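Local coordinates for hypothetical protein (Lactobacillus plantarum, PDB 2IAY), which is of unknown function but may have a role in amino-acid metabolism, at residues Met2-Leu10 with Thr62-Thr73. Numbering follows the deposited sequence.
Sequences MAYTTTVKL and TVNADLTGFKMT
Ala3 lies against the outer part of the Lys71 side chain, with its CB 3.9 Å from Lys71 CE. Next comes Tyr4, whose ring is clamped between two side chains. Lys71 CE sits over the centre of one face, 3.6 Å from the ring centroid. Asn64 CB lies over the centre of the opposite face, and both are CH-pi contacts. The Lys71 chain is extended beyond CG, which carries NZ past the ring centre while still over that face, a cation-pi contact. One water bridges Tyr4 OH and Lys71 NZ, accepting from the ammonium group. Asn64 OD1 takes an in-plane, lone-pair hydrogen bond from Thr68 N (2.9 Å) and a weak one from Gly69 N. These bonds hold the amide in its rotation, its plane 55° from that of the ring, while CB does the touching. A serine in place of Tyr4 would probably leave Lys71 and Asn64 without the flat surface between them, and Lys71 freer to move. Thr5 pairs with Phe70 in a single antiparallel bridge. Thr5 N donates to Phe70 O at 3.0 Å, nearly straight at 173°, and Phe70 N returns a bond to Thr5 O. Thr5 OG1 donates to Thr7 O, bracing the bend that follows. Thr6 O faces the edge of the Phe70 ring. Val8 then puts CG2 over one face of that ring, offset toward the rim, 3.5 Å from Phe70 CZ. Its CG1, anti to the backbone N (chi1 172°), comes 3.3 Å from Met72 O and also lies near Met72 CB. Leu10 CG meets the selenomethionine methyl, Met72 CE, at 4.0 Å. The contact joins two small antiparallel sheets. Strand 7-8 pairs with strand 17-19, where Leu19 and Tyr17 touch Phe70 and Met72. Strand 70-76 is an edge strand of the four-stranded sheet, beside strand 57-63.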
# COMPACT_ATOMS: atom_id res chain seq x y z
N MSE A 2 -3.17 -12.97 -13.01
CA MSE A 2 -4.11 -12.01 -12.49
C MSE A 2 -3.80 -11.52 -11.08
O MSE A 2 -4.55 -10.72 -10.54
CB MSE A 2 -5.53 -12.60 -12.51
CG MSE A 2 -6.04 -12.97 -13.91
SE MSE A 2 -7.89 -13.50 -13.99
CE MSE A 2 -7.79 -15.21 -13.18
N ALA A 3 -2.70 -11.97 -10.47
CA ALA A 3 -2.39 -11.55 -9.11
C ALA A 3 -1.98 -10.08 -9.01
O ALA A 3 -2.31 -9.41 -8.03
CB ALA A 3 -1.31 -12.44 -8.49
N TYR A 4 -1.21 -9.58 -9.96
CA TYR A 4 -0.99 -8.14 -10.08
C TYR A 4 -2.16 -7.55 -10.84
O TYR A 4 -2.60 -8.08 -11.86
CB TYR A 4 0.32 -7.82 -10.82
CG TYR A 4 1.60 -8.07 -10.07
CD1 TYR A 4 2.03 -7.14 -9.12
CD2 TYR A 4 2.42 -9.15 -10.35
CE1 TYR A 4 3.22 -7.30 -8.44
CE2 TYR A 4 3.63 -9.30 -9.69
CZ TYR A 4 4.02 -8.39 -8.74
OH TYR A 4 5.24 -8.56 -8.06
N THR A 5 -2.64 -6.42 -10.38
CA THR A 5 -3.81 -5.81 -10.95
C THR A 5 -3.56 -4.32 -11.24
O THR A 5 -2.54 -3.75 -10.81
CB THR A 5 -5.01 -5.96 -9.98
OG1 THR A 5 -4.69 -5.42 -8.70
CG2 THR A 5 -5.44 -7.45 -9.82
N THR A 6 -4.50 -3.67 -11.90
CA THR A 6 -4.35 -2.24 -12.09
C THR A 6 -5.12 -1.46 -11.02
O THR A 6 -4.81 -0.31 -10.79
CB THR A 6 -4.77 -1.84 -13.46
OG1 THR A 6 -6.08 -2.34 -13.67
CG2 THR A 6 -3.81 -2.43 -14.49
N THR A 7 -6.07 -2.10 -10.35
CA THR A 7 -6.78 -1.53 -9.23
C THR A 7 -6.75 -2.49 -8.03
O THR A 7 -6.74 -3.70 -8.20
CB THR A 7 -8.23 -1.27 -9.58
OG1 THR A 7 -8.94 -2.52 -9.74
CG2 THR A 7 -8.29 -0.39 -10.79
N VAL A 8 -6.78 -1.91 -6.83
CA VAL A 8 -6.87 -2.65 -5.58
C VAL A 8 -7.83 -1.94 -4.67
O VAL A 8 -7.79 -0.73 -4.54
CB VAL A 8 -5.49 -2.79 -4.85
CG1 VAL A 8 -5.67 -3.38 -3.46
CG2 VAL A 8 -4.49 -3.58 -5.74
N LYS A 9 -8.69 -2.71 -4.02
CA LYS A 9 -9.53 -2.22 -2.97
C LYS A 9 -9.13 -2.93 -1.70
O LYS A 9 -9.26 -4.15 -1.62
CB LYS A 9 -11.01 -2.48 -3.27
CG LYS A 9 -11.91 -1.97 -2.18
CD LYS A 9 -13.36 -2.27 -2.49
CE LYS A 9 -13.82 -1.35 -3.58
N LEU A 10 -8.62 -2.20 -0.71
CA LEU A 10 -8.26 -2.77 0.56
C LEU A 10 -9.45 -3.36 1.26
O LEU A 10 -10.59 -2.91 1.08
CB LEU A 10 -7.59 -1.73 1.47
CG LEU A 10 -6.28 -1.13 0.93
CD1 LEU A 10 -5.92 0.06 1.80
CD2 LEU A 10 -5.17 -2.18 0.92
N THR A 62 3.43 -3.79 -3.54
CA THR A 62 4.45 -4.22 -4.52
C THR A 62 3.99 -3.80 -5.90
O THR A 62 2.86 -4.05 -6.27
CB THR A 62 4.69 -5.74 -4.48
OG1 THR A 62 5.14 -6.09 -3.18
CG2 THR A 62 5.76 -6.17 -5.47
N VAL A 63 4.89 -3.22 -6.67
CA VAL A 63 4.69 -2.97 -8.08
C VAL A 63 5.52 -3.94 -8.90
O VAL A 63 6.69 -4.18 -8.57
CB VAL A 63 5.05 -1.51 -8.47
CG1 VAL A 63 4.82 -1.20 -9.95
CG2 VAL A 63 4.26 -0.49 -7.61
N ASN A 64 4.93 -4.52 -9.93
CA ASN A 64 5.66 -5.49 -10.73
C ASN A 64 6.83 -4.85 -11.48
O ASN A 64 6.94 -3.63 -11.62
CB ASN A 64 4.72 -6.33 -11.61
CG ASN A 64 4.06 -5.56 -12.71
OD1 ASN A 64 4.40 -4.43 -13.03
ND2 ASN A 64 3.06 -6.21 -13.35
N ALA A 65 7.74 -5.69 -11.97
CA ALA A 65 8.96 -5.22 -12.61
C ALA A 65 8.67 -4.42 -13.87
O ALA A 65 9.42 -3.52 -14.25
CB ALA A 65 9.89 -6.39 -12.90
N ASP A 66 7.55 -4.71 -14.53
CA ASP A 66 7.18 -4.02 -15.76
C ASP A 66 6.48 -2.68 -15.52
O ASP A 66 6.23 -1.93 -16.48
CB ASP A 66 6.29 -4.91 -16.64
CG ASP A 66 7.09 -5.95 -17.41
OD1 ASP A 66 8.30 -6.14 -17.18
OD2 ASP A 66 6.52 -6.44 -18.35
N LEU A 67 6.18 -2.37 -14.26
CA LEU A 67 5.54 -1.11 -13.89
C LEU A 67 4.09 -0.98 -14.35
O LEU A 67 3.57 0.11 -14.42
CB LEU A 67 6.38 0.13 -14.27
CG LEU A 67 7.78 0.17 -13.70
CD1 LEU A 67 8.57 1.31 -14.34
CD2 LEU A 67 7.76 0.37 -12.19
N THR A 68 3.45 -2.13 -14.61
CA THR A 68 2.11 -2.14 -15.18
C THR A 68 1.07 -2.78 -14.26
O THR A 68 -0.10 -2.75 -14.61
CB THR A 68 2.10 -2.91 -16.49
OG1 THR A 68 2.61 -4.21 -16.22
CG2 THR A 68 2.89 -2.21 -17.57
N GLY A 69 1.47 -3.30 -13.11
CA GLY A 69 0.49 -3.85 -12.18
C GLY A 69 1.01 -3.79 -10.76
O GLY A 69 2.21 -3.61 -10.56
N PHE A 70 0.11 -3.89 -9.78
CA PHE A 70 0.50 -3.80 -8.39
C PHE A 70 -0.34 -4.71 -7.53
O PHE A 70 -1.35 -5.28 -7.96
CB PHE A 70 0.52 -2.35 -7.85
CG PHE A 70 -0.81 -1.75 -7.42
CD1 PHE A 70 -1.87 -1.56 -8.30
CD2 PHE A 70 -0.95 -1.23 -6.14
CE1 PHE A 70 -3.03 -0.93 -7.89
CE2 PHE A 70 -2.11 -0.61 -5.74
CZ PHE A 70 -3.15 -0.45 -6.62
N LYS A 71 0.11 -4.84 -6.29
CA LYS A 71 -0.56 -5.49 -5.21
C LYS A 71 -0.47 -4.58 -4.00
O LYS A 71 0.53 -3.92 -3.78
CB LYS A 71 0.12 -6.82 -4.85
CG LYS A 71 0.17 -7.80 -5.96
CD LYS A 71 1.16 -8.93 -5.68
CE LYS A 71 1.17 -9.97 -6.78
NZ LYS A 71 2.03 -11.16 -6.45
N MSE A 72 -1.53 -4.55 -3.18
CA MSE A 72 -1.52 -3.76 -1.98
C MSE A 72 -2.44 -4.39 -0.97
O MSE A 72 -3.55 -4.81 -1.31
CB MSE A 72 -1.90 -2.33 -2.26
CG MSE A 72 -1.79 -1.41 -1.05
SE MSE A 72 -2.14 0.46 -1.52
CE MSE A 72 -3.97 0.26 -1.97
N THR A 73 -1.99 -4.50 0.26
CA THR A 73 -2.73 -5.19 1.32
C THR A 73 -2.50 -4.53 2.68
O THR A 73 -1.50 -3.90 2.91
CB THR A 73 -2.30 -6.68 1.43
OG1 THR A 73 -0.88 -6.77 1.60
CG2 THR A 73 -2.72 -7.49 0.18
O HOH W 1 4.59 -10.02 -5.79